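Local coordinates for protein vibralactone Cyclase (Boreostereum vibrans, PDB 6KD0) that catalyses the cyclisation that forms the fused bicyclic beta-lactone of vibralactone, using an alpha/beta hydrolase fold, at residues A[56-61]-A[117-122]; A[71-76]-A[146-151]; A[76-81]-A[130-135]; A[85-90]-A[121-126]; A[232-237]-A[280-285]. One frame throughout, in Å; residues are numbered along the deposited sequence.

Contact 1. Residues A[56-61]-A[117-122]; sequences PSLPSE and DLRIIC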
# COMPACT_ATOMS: atom_id res chain seq x y z
N PRO A 56 16.37 -10.14 13.25
CA PRO A 56 16.39 -10.16 14.72
C PRO A 56 15.12 -9.66 15.38
O PRO A 56 14.97 -9.86 16.58
CB PRO A 56 17.57 -9.25 15.09
CG PRO A 56 18.31 -8.98 13.84
CD PRO A 56 17.38 -9.21 12.71
N SER A 57 14.23 -9.00 14.65
CA SER A 57 12.97 -8.52 15.18
C SER A 57 11.82 -9.50 14.94
O SER A 57 10.71 -9.24 15.41
CB SER A 57 12.61 -7.17 14.58
OG SER A 57 13.64 -6.23 14.82
N LEU A 58 12.05 -10.60 14.23
CA LEU A 58 10.98 -11.55 14.00
C LEU A 58 10.52 -12.15 15.34
O LEU A 58 11.36 -12.38 16.22
CB LEU A 58 11.43 -12.68 13.07
CG LEU A 58 11.64 -12.42 11.58
CD1 LEU A 58 12.08 -13.71 10.90
CD2 LEU A 58 10.40 -11.88 10.90
N PRO A 59 9.23 -12.40 15.52
CA PRO A 59 8.79 -13.11 16.72
C PRO A 59 9.31 -14.54 16.71
O PRO A 59 9.60 -15.13 15.67
CB PRO A 59 7.26 -13.08 16.65
CG PRO A 59 6.89 -12.62 15.27
CD PRO A 59 8.12 -12.08 14.60
N SER A 60 9.39 -15.11 17.92
CA SER A 60 9.63 -16.54 18.09
C SER A 60 8.66 -17.32 17.22
O SER A 60 7.52 -16.91 17.00
CB SER A 60 9.44 -16.94 19.55
OG SER A 60 10.06 -16.02 20.41
N GLU A 61 9.13 -18.47 16.72
CA GLU A 61 8.32 -19.25 15.79
C GLU A 61 7.08 -19.83 16.45
O GLU A 61 6.14 -20.19 15.75
CB GLU A 61 9.17 -20.37 15.18
CG GLU A 61 10.28 -19.85 14.27
CD GLU A 61 11.15 -20.96 13.69
OE1 GLU A 61 11.09 -22.11 14.21
OE2 GLU A 61 11.91 -20.68 12.73
N ASP A 117 7.67 -8.17 7.57
CA ASP A 117 6.92 -7.12 8.25
C ASP A 117 5.60 -7.67 8.77
O ASP A 117 5.21 -7.41 9.91
CB ASP A 117 6.68 -5.94 7.31
CG ASP A 117 7.83 -4.93 7.32
OD1 ASP A 117 8.36 -4.63 8.40
OD2 ASP A 117 8.22 -4.45 6.23
N LEU A 118 4.93 -8.50 7.96
CA LEU A 118 3.61 -9.00 8.37
C LEU A 118 3.74 -10.07 9.46
O LEU A 118 2.89 -10.12 10.36
CB LEU A 118 2.83 -9.53 7.17
CG LEU A 118 2.39 -8.43 6.17
CD1 LEU A 118 1.67 -9.03 4.97
CD2 LEU A 118 1.50 -7.37 6.84
N ARG A 119 4.80 -10.89 9.43
CA ARG A 119 5.06 -11.79 10.56
C ARG A 119 5.14 -10.98 11.84
O ARG A 119 4.55 -11.34 12.87
CB ARG A 119 6.35 -12.58 10.36
CG ARG A 119 6.31 -13.63 9.29
CD ARG A 119 7.71 -14.16 9.07
NE ARG A 119 7.86 -14.84 7.79
CZ ARG A 119 8.33 -16.07 7.65
NH1 ARG A 119 8.70 -16.78 8.72
NH2 ARG A 119 8.45 -16.59 6.45
N ILE A 120 5.85 -9.84 11.78
CA ILE A 120 5.99 -9.02 12.96
C ILE A 120 4.64 -8.44 13.36
O ILE A 120 4.21 -8.57 14.52
CB ILE A 120 7.04 -7.93 12.70
CG1 ILE A 120 8.40 -8.61 12.52
CG2 ILE A 120 7.05 -6.89 13.81
CD1 ILE A 120 9.44 -7.77 11.85
N ILE A 121 3.89 -7.93 12.38
CA ILE A 121 2.69 -7.16 12.68
C ILE A 121 1.62 -8.08 13.25
O ILE A 121 0.94 -7.73 14.22
CB ILE A 121 2.18 -6.40 11.43
CG1 ILE A 121 3.01 -5.14 11.21
CG2 ILE A 121 0.69 -6.08 11.57
CD1 ILE A 121 2.77 -4.46 9.88
N CYS A 122 1.49 -9.28 12.68
CA CYS A 122 0.46 -10.20 13.17
C CYS A 122 0.70 -10.54 14.63
O CYS A 122 -0.26 -10.63 15.41
CB CYS A 122 0.40 -11.44 12.28
SG CYS A 122 1.34 -12.91 12.77
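The flat group of this contact is the Arg119 guanidinium, and its polar partners come from outside the two segments. NH2 forms a salt bridge with Asp115, and NH1 is hydrogen-bonded to the Tyr64 hydroxyl. In this alpha/beta hydrolase fold, Arg119 lies on helix 115-125, and residues 56-61 form part of the link from helix 35-54 to strand 64-73. The contact is at the surface and mainly apolar. With its polar end held, Arg119 offers its aliphatic part to Leu58. The chain is extended from CG to NE, and Leu58 crosses it obliquely. Leu58 CD2 lies 4.0 Å from Arg119 CD. The Pro59 ring rests on the helix backbone through CG. Pro59 CG sits 3.6 Å from Arg119 O, and Pro59 CD lies 4.1 Å from Ile120 CG1. The Pro59 ring and the Ile120 side chain cross at about a right angle. An alanine here would lose CG and CD of Pro59, and would probably loosen the loop against this turn of the helix. Ile120 CG1 stands anti to the carbonyl carbon (chi1 -66°). That torsion brings Ile120 CG1 within 3.8 Å of Ser57 O.

Contact 2. Residues A[71-76]-A[146-151]; sequences IPVEGT and AKDVYA
Val73 and Asp148 make the closest approach. Val73 CG2 lies 3.6 Å from Asp148 OD1, and the two side chains cross at about a right angle. The other branch of the valine meets the next turn of the helix: Val73 CG1 is 3.8 Å from Ala151 CB. A chi1 of -61° places CG1 beside the backbone N, while CG2 falls between N and C. Farther out, Glu74 and Lys147 run alongside one another. Their charged atoms do not meet, since Glu74 OE1 is 5.7 Å from Lys147 NZ. The same Glu74 OE1 comes to 3.9 Å from Lys147 CD. Strand 64-73 ends here in a beta hairpin with strand 76-85. A type II turn from Val73 to Thr76 closes it, and Val73 N donates to Thr76 O at 2.8 Å. Gly75 fits this turn because a CB at its positive phi would collide with the preceding carbonyl O. A water ties the turn to helix 144-158. It accepts from Glu74 N and donates to Asp148 OD1, the latter at 2.7 Å. Arg135 positions both partners: its NH2 forms a salt bridge with Asp148 OD1 and also bonds Glu74 O. The guanidinium probably helps to keep the Asp148 carboxylate ionised.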
# COMPACT_ATOMS: atom_id res chain seq x y z
N ILE A 71 -6.14 -19.58 -4.60
CA ILE A 71 -7.57 -19.28 -4.73
C ILE A 71 -7.93 -18.96 -6.18
O ILE A 71 -7.09 -18.47 -6.93
CB ILE A 71 -8.00 -18.14 -3.79
CG1 ILE A 71 -7.46 -16.79 -4.26
CG2 ILE A 71 -7.56 -18.43 -2.35
CD1 ILE A 71 -8.07 -15.61 -3.53
N PRO A 72 -9.16 -19.23 -6.63
CA PRO A 72 -9.49 -18.94 -8.03
C PRO A 72 -9.71 -17.45 -8.25
O PRO A 72 -10.31 -16.77 -7.41
CB PRO A 72 -10.78 -19.73 -8.26
CG PRO A 72 -11.44 -19.73 -6.93
CD PRO A 72 -10.31 -19.81 -5.92
N VAL A 73 -9.17 -16.94 -9.36
CA VAL A 73 -9.48 -15.60 -9.86
C VAL A 73 -9.79 -15.75 -11.35
O VAL A 73 -9.70 -16.86 -11.90
CB VAL A 73 -8.34 -14.60 -9.62
CG1 VAL A 73 -8.05 -14.47 -8.14
CG2 VAL A 73 -7.09 -15.05 -10.36
N GLU A 74 -10.13 -14.65 -12.01
CA GLU A 74 -10.61 -14.71 -13.38
C GLU A 74 -9.53 -15.33 -14.25
O GLU A 74 -8.51 -14.70 -14.54
CB GLU A 74 -11.02 -13.33 -13.89
CG GLU A 74 -11.96 -13.41 -15.11
CD GLU A 74 -12.29 -12.05 -15.73
OE1 GLU A 74 -12.16 -11.02 -15.04
OE2 GLU A 74 -12.68 -12.03 -16.93
N GLY A 75 -9.74 -16.58 -14.62
CA GLY A 75 -8.87 -17.21 -15.58
C GLY A 75 -7.61 -17.81 -15.02
O GLY A 75 -6.77 -18.27 -15.81
N THR A 76 -7.44 -17.87 -13.70
CA THR A 76 -6.23 -18.49 -13.15
C THR A 76 -6.44 -18.66 -11.64
O THR A 76 -7.53 -18.41 -11.13
CB THR A 76 -4.98 -17.69 -13.52
OG1 THR A 76 -3.81 -18.48 -13.31
CG2 THR A 76 -4.87 -16.40 -12.72
N ALA A 146 -6.19 -5.11 -10.08
CA ALA A 146 -7.23 -4.65 -9.17
C ALA A 146 -8.30 -5.72 -8.95
O ALA A 146 -8.76 -5.93 -7.82
CB ALA A 146 -7.84 -3.36 -9.70
N LYS A 147 -8.71 -6.40 -10.02
CA LYS A 147 -9.70 -7.46 -9.88
C LYS A 147 -9.16 -8.61 -9.04
O LYS A 147 -9.90 -9.18 -8.23
CB LYS A 147 -10.16 -7.94 -11.25
CG LYS A 147 -11.10 -6.94 -11.95
CD LYS A 147 -11.71 -7.55 -13.22
CE LYS A 147 -12.56 -6.54 -13.98
NZ LYS A 147 -13.58 -5.89 -13.10
N ASP A 148 -7.87 -8.97 -9.19
CA ASP A 148 -7.27 -9.99 -8.32
C ASP A 148 -7.28 -9.55 -6.86
O ASP A 148 -7.59 -10.34 -5.97
CB ASP A 148 -5.83 -10.30 -8.73
CG ASP A 148 -5.73 -11.08 -10.05
OD1 ASP A 148 -6.77 -11.48 -10.63
OD2 ASP A 148 -4.59 -11.29 -10.50
N VAL A 149 -6.90 -8.29 -6.61
CA VAL A 149 -6.92 -7.78 -5.24
C VAL A 149 -8.32 -7.89 -4.66
O VAL A 149 -8.51 -8.29 -3.49
CB VAL A 149 -6.39 -6.34 -5.22
CG1 VAL A 149 -6.63 -5.68 -3.86
CG2 VAL A 149 -4.88 -6.32 -5.57
N TYR A 150 -9.32 -7.58 -5.47
CA TYR A 150 -10.70 -7.62 -4.99
C TYR A 150 -11.15 -9.05 -4.74
O TYR A 150 -11.83 -9.34 -3.74
CB TYR A 150 -11.62 -6.95 -5.99
CG TYR A 150 -12.98 -6.63 -5.42
CD1 TYR A 150 -13.12 -5.68 -4.42
CD2 TYR A 150 -14.12 -7.25 -5.90
CE1 TYR A 150 -14.37 -5.37 -3.90
CE2 TYR A 150 -15.37 -6.95 -5.38
CZ TYR A 150 -15.48 -6.02 -4.40
OH TYR A 150 -16.73 -5.71 -3.90
N ALA A 151 -10.83 -9.97 -5.65
CA ALA A 151 -11.17 -11.37 -5.43
C ALA A 151 -10.54 -11.90 -4.14
O ALA A 151 -11.18 -12.64 -3.38
CB ALA A 151 -10.73 -12.20 -6.63
O HOH W 1 -9.35 -11.70 -11.38

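Contact 3. Residues A[76-81]-A[130-135]; sequences TNMHVR and VSIDYR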
# COMPACT_ATOMS: atom_id res chain seq x y z
N THR A 76 -7.44 -17.87 -13.70
CA THR A 76 -6.23 -18.49 -13.15
C THR A 76 -6.44 -18.66 -11.64
O THR A 76 -7.53 -18.41 -11.13
CB THR A 76 -4.98 -17.69 -13.52
OG1 THR A 76 -3.81 -18.48 -13.31
CG2 THR A 76 -4.87 -16.40 -12.72
N ASN A 77 -5.40 -19.10 -10.94
CA ASN A 77 -5.39 -19.14 -9.48
C ASN A 77 -4.35 -18.15 -8.97
O ASN A 77 -3.39 -17.84 -9.68
CB ASN A 77 -5.04 -20.53 -8.92
CG ASN A 77 -6.15 -21.56 -9.08
OD1 ASN A 77 -7.33 -21.25 -8.96
ND2 ASN A 77 -5.76 -22.81 -9.31
N MET A 78 -4.54 -17.68 -7.74
CA MET A 78 -3.70 -16.66 -7.13
C MET A 78 -3.20 -17.19 -5.79
O MET A 78 -3.99 -17.75 -5.02
CB MET A 78 -4.48 -15.34 -6.92
CG MET A 78 -3.70 -14.32 -6.13
SD MET A 78 -4.44 -12.66 -6.05
CE MET A 78 -5.94 -13.01 -5.12
N HIS A 79 -1.91 -17.04 -5.53
CA HIS A 79 -1.35 -17.38 -4.23
C HIS A 79 -1.72 -16.33 -3.19
O HIS A 79 -1.64 -15.12 -3.44
CB HIS A 79 0.17 -17.51 -4.33
CG HIS A 79 0.85 -17.60 -3.00
ND1 HIS A 79 1.88 -16.76 -2.64
CD2 HIS A 79 0.64 -18.42 -1.95
CE1 HIS A 79 2.29 -17.08 -1.42
NE2 HIS A 79 1.54 -18.08 -0.97
N VAL A 80 -2.12 -16.81 -2.01
CA VAL A 80 -2.48 -15.98 -0.87
C VAL A 80 -1.72 -16.52 0.33
O VAL A 80 -1.66 -17.73 0.54
CB VAL A 80 -4.01 -16.05 -0.61
CG1 VAL A 80 -4.35 -15.38 0.69
CG2 VAL A 80 -4.79 -15.43 -1.77
N ARG A 81 -1.12 -15.64 1.12
CA ARG A 81 -0.49 -16.06 2.36
C ARG A 81 -1.19 -15.40 3.54
O ARG A 81 -1.47 -14.19 3.51
CB ARG A 81 1.00 -15.74 2.37
CG ARG A 81 1.66 -15.93 3.75
CD ARG A 81 3.19 -15.96 3.62
NE ARG A 81 3.66 -17.25 3.13
CZ ARG A 81 4.91 -17.68 3.19
NH1 ARG A 81 5.86 -16.92 3.73
NH2 ARG A 81 5.22 -18.88 2.72
N VAL A 130 -3.23 -10.93 5.69
CA VAL A 130 -3.37 -11.61 4.41
C VAL A 130 -2.59 -10.81 3.38
O VAL A 130 -2.70 -9.58 3.34
CB VAL A 130 -4.85 -11.72 4.00
CG1 VAL A 130 -4.98 -12.52 2.71
CG2 VAL A 130 -5.67 -12.32 5.12
N SER A 131 -1.80 -11.50 2.56
CA SER A 131 -1.01 -10.90 1.49
C SER A 131 -1.25 -11.69 0.21
O SER A 131 -1.29 -12.92 0.25
CB SER A 131 0.47 -10.92 1.85
OG SER A 131 1.22 -10.12 0.95
N ILE A 132 -1.41 -11.01 -0.93
CA ILE A 132 -1.81 -11.72 -2.14
C ILE A 132 -0.91 -11.37 -3.33
O ILE A 132 -0.41 -10.25 -3.46
CB ILE A 132 -3.30 -11.48 -2.49
CG1 ILE A 132 -3.52 -10.17 -3.28
CG2 ILE A 132 -4.16 -11.59 -1.24
CD1 ILE A 132 -3.26 -8.89 -2.46
N ASP A 133 -0.71 -12.37 -4.20
CA ASP A 133 0.14 -12.24 -5.38
C ASP A 133 -0.72 -11.87 -6.59
O ASP A 133 -0.96 -12.67 -7.50
CB ASP A 133 0.90 -13.54 -5.62
CG ASP A 133 1.94 -13.82 -4.55
OD1 ASP A 133 2.24 -12.90 -3.76
OD2 ASP A 133 2.45 -14.96 -4.50
N TYR A 134 -1.20 -10.62 -6.58
CA TYR A 134 -2.01 -10.13 -7.69
C TYR A 134 -1.19 -10.09 -8.97
O TYR A 134 0.04 -9.94 -8.95
CB TYR A 134 -2.61 -8.75 -7.36
CG TYR A 134 -1.62 -7.63 -7.09
CD1 TYR A 134 -1.03 -6.91 -8.14
CD2 TYR A 134 -1.31 -7.26 -5.78
CE1 TYR A 134 -0.12 -5.86 -7.88
CE2 TYR A 134 -0.42 -6.20 -5.51
CZ TYR A 134 0.16 -5.51 -6.57
OH TYR A 134 1.04 -4.49 -6.30
N ARG A 135 -1.86 -10.24 -10.11
CA ARG A 135 -1.13 -10.32 -11.38
C ARG A 135 -0.46 -8.99 -11.72
O ARG A 135 -0.99 -7.91 -11.44
CB ARG A 135 -2.08 -10.77 -12.49
CG ARG A 135 -2.10 -12.29 -12.64
CD ARG A 135 -3.15 -12.74 -13.63
NE ARG A 135 -4.49 -12.63 -13.08
CZ ARG A 135 -5.61 -12.98 -13.72
NH1 ARG A 135 -5.55 -13.48 -14.96
NH2 ARG A 135 -6.78 -12.84 -13.13
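His79 CG stands anti to the backbone N (chi1 169°), and Asp133 CG stands beside its own N (chi1 -68°). These torsions set the two side chains alongside one another. His79 ND1 donates to Asp133 OD2 at 2.7 Å. The oxygen lies at the ring edge, in the imidazole plane, but it is met from above the carboxylate plane. His79 NE2 bonds Asp68, so a carboxylate sits at each ring nitrogen, which would probably favour a protonated imidazole, although Arg81 shares Asp68. The backbones run antiparallel. Arg81 and Ser131 form a hydrogen-bonded pair: Arg81 N reaches Ser131 O at 2.9 Å, and the return bond is as short. Asp133 N adds a bond of 3.0 Å to His79 O. Val80 and Ile132 form the non-hydrogen-bonded pair between. On their face of the sheet, Val80 CG1 meets Val130 CG1 at 3.6 Å, and Val80 CG2 lies beside Ile132 CG2. Met78 bends at chi3, and its SD rests 3.8 Å from Ile132 CG1. At the far end Thr76 CG2 sits over the centre of the Arg135 guanidinium, 3.6 Å from Arg135 CZ; Arg135 NH2 is salt-bridged to Asp148. Strand 76-85 lies between strands 64-73 and 128-132 in the alpha/beta hydrolase sheet. Met78 also touches Asp148 of helix 144-158, and Arg81 bridges to Asp68 and to Asp115 of helix 115-125.

Contact 4. Residues A[85-90]-A[121-126]; sequences PTSSPD and ICDKLQ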
# COMPACT_ATOMS: atom_id res chain seq x y z
N PRO A 85 -1.62 -15.25 14.38
CA PRO A 85 -0.99 -15.28 15.71
C PRO A 85 -1.34 -16.56 16.45
O PRO A 85 -2.48 -17.05 16.39
CB PRO A 85 -1.59 -14.06 16.43
CG PRO A 85 -2.77 -13.65 15.65
CD PRO A 85 -2.68 -14.24 14.27
N THR A 86 -0.35 -17.10 17.17
CA THR A 86 -0.52 -18.35 17.89
C THR A 86 0.12 -18.29 19.27
O THR A 86 0.61 -19.30 19.76
CB THR A 86 0.06 -19.55 17.13
OG1 THR A 86 1.48 -19.39 17.00
CG2 THR A 86 -0.56 -19.71 15.77
N SER A 87 0.16 -17.10 19.89
CA SER A 87 0.71 -16.99 21.23
C SER A 87 -0.34 -17.15 22.33
O SER A 87 0.02 -17.46 23.47
CB SER A 87 1.44 -15.66 21.41
OG SER A 87 0.60 -14.55 21.14
N SER A 88 -1.62 -16.95 22.02
CA SER A 88 -2.66 -17.21 23.00
C SER A 88 -2.69 -18.69 23.38
O SER A 88 -2.51 -19.55 22.51
CB SER A 88 -4.03 -16.79 22.45
OG SER A 88 -5.06 -17.20 23.33
N PRO A 89 -2.90 -19.02 24.66
CA PRO A 89 -3.17 -20.43 25.01
C PRO A 89 -4.45 -20.98 24.39
O PRO A 89 -4.68 -22.19 24.48
CB PRO A 89 -3.27 -20.41 26.54
CG PRO A 89 -2.51 -19.20 26.96
CD PRO A 89 -2.66 -18.19 25.85
N ASP A 90 -5.27 -20.13 23.76
CA ASP A 90 -6.57 -20.50 23.21
C ASP A 90 -6.42 -20.66 21.70
O ASP A 90 -6.51 -19.69 20.94
CB ASP A 90 -7.62 -19.45 23.57
CG ASP A 90 -8.99 -19.73 22.97
OD1 ASP A 90 -9.18 -20.78 22.33
OD2 ASP A 90 -9.88 -18.88 23.15
N ILE A 121 3.89 -7.93 12.38
CA ILE A 121 2.69 -7.16 12.68
C ILE A 121 1.62 -8.08 13.25
O ILE A 121 0.94 -7.73 14.22
CB ILE A 121 2.18 -6.40 11.43
CG1 ILE A 121 3.01 -5.14 11.21
CG2 ILE A 121 0.69 -6.08 11.57
CD1 ILE A 121 2.77 -4.46 9.88
N CYS A 122 1.49 -9.28 12.68
CA CYS A 122 0.46 -10.20 13.17
C CYS A 122 0.70 -10.54 14.63
O CYS A 122 -0.26 -10.63 15.41
CB CYS A 122 0.40 -11.44 12.28
SG CYS A 122 1.34 -12.91 12.77
N ASP A 123 1.97 -10.63 15.05
CA ASP A 123 2.24 -10.88 16.46
C ASP A 123 2.05 -9.62 17.29
O ASP A 123 1.48 -9.67 18.39
CB ASP A 123 3.66 -11.43 16.61
CG ASP A 123 4.12 -11.55 18.05
OD1 ASP A 123 3.56 -12.38 18.78
OD2 ASP A 123 5.07 -10.82 18.42
N LYS A 124 2.47 -8.46 16.76
CA LYS A 124 2.43 -7.24 17.55
C LYS A 124 0.99 -6.80 17.79
O LYS A 124 0.65 -6.38 18.89
CB LYS A 124 3.22 -6.13 16.86
CG LYS A 124 3.01 -4.75 17.45
CD LYS A 124 4.29 -4.17 18.02
CE LYS A 124 4.01 -2.92 18.85
NZ LYS A 124 4.28 -3.16 20.30
N LEU A 125 0.14 -6.91 16.77
CA LEU A 125 -1.22 -6.38 16.85
C LEU A 125 -2.24 -7.43 17.24
O LEU A 125 -3.39 -7.08 17.54
CB LEU A 125 -1.62 -5.79 15.49
CG LEU A 125 -1.36 -4.30 15.32
CD1 LEU A 125 -0.04 -3.88 15.93
CD2 LEU A 125 -1.42 -3.93 13.85
N GLN A 126 -1.85 -8.70 17.22
CA GLN A 126 -2.77 -9.82 17.35
C GLN A 126 -3.89 -9.73 16.31
O GLN A 126 -5.08 -9.65 16.63
CB GLN A 126 -3.33 -9.88 18.78
CG GLN A 126 -2.24 -10.18 19.82
CD GLN A 126 -1.67 -11.58 19.67
OE1 GLN A 126 -2.34 -12.57 19.97
NE2 GLN A 126 -0.45 -11.68 19.18
O HOH W 2 1.59 -13.98 18.63
O HOH W 3 -2.27 -15.32 19.75
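Asp123 OD1 is the best-held polar atom, with two partners. A water donates to Asp123 OD1 at 2.5 Å, and Arg63 NE forms a salt bridge with the same oxygen. This water also accepts from Ser87 OG and from Gln126 NE2, 3.1 Å from the latter. Gln126 NE2 donates to Asp123 O at 2.9 Å, in the carbonyl plane and on a lone pair. A second water joins the two segments on the other side of the amide. It donates to Gln126 OE1 at 2.8 Å and to Ser87 OG, and it accepts from Ser88 N. Ser87 OG thus gives to one water and takes from the other. The glutamine is bent at chi2 (-67°), which folds its amide back beside the helix. Pro85 packs against this fold. Pro85 CB lies 3.8 Å from Gln126 NE2 and equally far from Cys122 O. Beyond, Ser88 OG accepts from Asp90 N at 3.0 Å, an ST turn. Gln126 has positive phi and is the first residue to leave helical angles. Its side chain bonds back to a carbonyl of the last helical turn, where helix 115-125 gives way to strand 128-132 in a helix-to-strand connection of the alpha/beta hydrolase fold.

Contact 5. Residues A[232-237]-A[280-285]; sequences RDAPLL and WDPLRD
Trp280 CB carries the indole out with CG anti to the backbone N (chi1 -166°). CG is the first ring atom to near Ala234 CB. CD1 comes closest to that methyl, with Trp280 CD1 3.4 Å from Ala234 CB, and NE1 lies almost as near. At CE2 the partner changes to Pro235, and Trp280 CE2 is 3.3 Å from Pro235 CD. This CD stands over the face of the six-membered ring, 17° off its normal, in a CH-pi contact. At the tip, Trp280 CH2 is 3.8 Å from Pro235 CG. A leucine in place of Trp280 would lose the ring face that Pro235 CD sits on, and would probably loosen the type II turn from Ala234 to Leu237. A water donates to Pro235 O and to Trp280 O, and so joins the two backbones. The next residues pack on Leu237: Pro282 CD lies 3.2 Å from Leu237 O, and Leu237 CD2 lies 3.6 Å from Asp281 OD1. Asp281 OD1 also accepts from Leu283 N at 3.0 Å, a capping bond before helix 284-296. Asp281 OD2 bonds His311 ND1, consistent with a Ser177-His311-Asp281 triad, so the contact holds what may be the catalytic acid. Pro235 also touches Trp22 of helix 18-24 and Pro310 of strand 309-310. Val242 of helix 239-249 packs on Leu237, Pro282 and Leu283.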
# COMPACT_ATOMS: atom_id res chain seq x y z
N ARG A 232 10.46 15.85 -10.19
CA ARG A 232 10.55 14.99 -11.35
C ARG A 232 11.82 14.15 -11.37
O ARG A 232 11.86 13.13 -12.05
CB ARG A 232 10.46 15.81 -12.63
CG ARG A 232 11.63 16.76 -12.83
CD ARG A 232 11.32 17.71 -13.98
NE ARG A 232 12.42 18.65 -14.21
CZ ARG A 232 12.61 19.77 -13.52
NH1 ARG A 232 11.77 20.10 -12.54
NH2 ARG A 232 13.64 20.55 -13.80
N ASP A 233 12.87 14.56 -10.63
CA ASP A 233 14.10 13.78 -10.58
C ASP A 233 14.40 13.26 -9.17
O ASP A 233 15.56 13.07 -8.81
CB ASP A 233 15.29 14.58 -11.10
CG ASP A 233 15.13 14.99 -12.56
OD1 ASP A 233 14.79 14.11 -13.38
OD2 ASP A 233 15.34 16.18 -12.88
N ALA A 234 13.36 13.01 -8.38
CA ALA A 234 13.58 12.64 -6.99
C ALA A 234 14.23 11.26 -6.90
O ALA A 234 14.04 10.41 -7.78
CB ALA A 234 12.27 12.64 -6.21
N PRO A 235 15.01 11.01 -5.85
CA PRO A 235 15.53 9.66 -5.63
C PRO A 235 14.41 8.62 -5.64
O PRO A 235 13.29 8.87 -5.17
CB PRO A 235 16.17 9.75 -4.24
CG PRO A 235 16.49 11.20 -4.06
CD PRO A 235 15.38 11.92 -4.75
N LEU A 236 14.72 7.46 -6.22
CA LEU A 236 13.93 6.23 -6.16
C LEU A 236 12.65 6.28 -7.00
O LEU A 236 12.07 5.23 -7.27
CB LEU A 236 13.56 5.86 -4.70
CG LEU A 236 14.70 5.70 -3.69
CD1 LEU A 236 14.13 5.28 -2.35
CD2 LEU A 236 15.75 4.69 -4.16
N LEU A 237 12.18 7.46 -7.41
CA LEU A 237 11.03 7.53 -8.31
C LEU A 237 11.02 8.86 -9.05
O LEU A 237 10.79 9.91 -8.45
CB LEU A 237 9.71 7.35 -7.54
CG LEU A 237 8.47 7.39 -8.45
CD1 LEU A 237 8.47 6.21 -9.44
CD2 LEU A 237 7.18 7.39 -7.60
N TRP A 280 9.46 13.94 -0.77
CA TRP A 280 10.31 14.11 -1.95
C TRP A 280 9.94 13.08 -3.00
O TRP A 280 10.68 12.12 -3.25
CB TRP A 280 11.77 13.99 -1.54
CG TRP A 280 12.78 14.46 -2.55
CD1 TRP A 280 12.54 14.97 -3.80
CD2 TRP A 280 14.21 14.45 -2.38
NE1 TRP A 280 13.74 15.29 -4.41
CE2 TRP A 280 14.77 14.98 -3.57
CE3 TRP A 280 15.06 14.04 -1.36
CZ2 TRP A 280 16.15 15.11 -3.74
CZ3 TRP A 280 16.43 14.18 -1.53
CH2 TRP A 280 16.96 14.71 -2.71
N ASP A 281 8.79 13.29 -3.65
CA ASP A 281 8.11 12.22 -4.36
C ASP A 281 7.20 12.86 -5.41
O ASP A 281 6.36 13.70 -5.06
CB ASP A 281 7.32 11.38 -3.35
CG ASP A 281 6.61 10.17 -3.96
OD1 ASP A 281 6.57 10.01 -5.20
OD2 ASP A 281 6.10 9.36 -3.16
N PRO A 282 7.37 12.53 -6.70
CA PRO A 282 6.47 13.10 -7.73
C PRO A 282 5.01 12.75 -7.52
O PRO A 282 4.13 13.52 -7.92
CB PRO A 282 7.01 12.50 -9.03
CG PRO A 282 7.72 11.24 -8.60
CD PRO A 282 8.35 11.60 -7.28
N LEU A 283 4.72 11.61 -6.89
CA LEU A 283 3.35 11.19 -6.61
C LEU A 283 2.76 11.85 -5.36
O LEU A 283 1.64 11.51 -4.97
CB LEU A 283 3.29 9.66 -6.42
CG LEU A 283 3.61 8.78 -7.62
CD1 LEU A 283 3.38 7.29 -7.28
CD2 LEU A 283 2.79 9.19 -8.84
N ARG A 284 3.50 12.76 -4.71
CA ARG A 284 3.03 13.29 -3.44
C ARG A 284 1.70 14.01 -3.58
O ARG A 284 0.76 13.76 -2.82
CB ARG A 284 4.08 14.24 -2.85
CG ARG A 284 3.66 14.89 -1.53
CD ARG A 284 4.57 16.10 -1.20
NE ARG A 284 4.32 17.24 -2.09
CZ ARG A 284 5.26 18.02 -2.62
NH1 ARG A 284 6.54 17.79 -2.38
NH2 ARG A 284 4.91 19.04 -3.39
N ASP A 285 1.59 14.91 -4.56
CA ASP A 285 0.45 15.82 -4.57
C ASP A 285 -0.84 15.13 -5.02
O ASP A 285 -1.92 15.49 -4.52
CB ASP A 285 0.77 17.05 -5.41
CG ASP A 285 1.71 18.02 -4.68
OD1 ASP A 285 1.84 17.92 -3.43
OD2 ASP A 285 2.35 18.85 -5.34
O HOH W 4 10.70 9.61 -4.68

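Overall arrangement
Contact 5 is buried and lies across the chain's centre from contacts 2, 3 and 4. Contact 1 is at the surface, while contacts 2, 3 and 4 are partly buried. Contacts 1 and 4 share helix 115-125, with centres about 10 Å apart. Contacts 2 and 3 share Thr76 and adjoining strands of one sheet, and the Arg135-Asp148 salt bridge links them. Contact 1 also touches contact 3, where Leu118 packs on Ser131. The chemistry differs from place to place. Contact 3 pairs strands through backbone bonds. Waters bridge contacts 2, 4 and 5. Contact 1 relies on apolar branches, and contact 5 adds an indole face beside the possible triad acid.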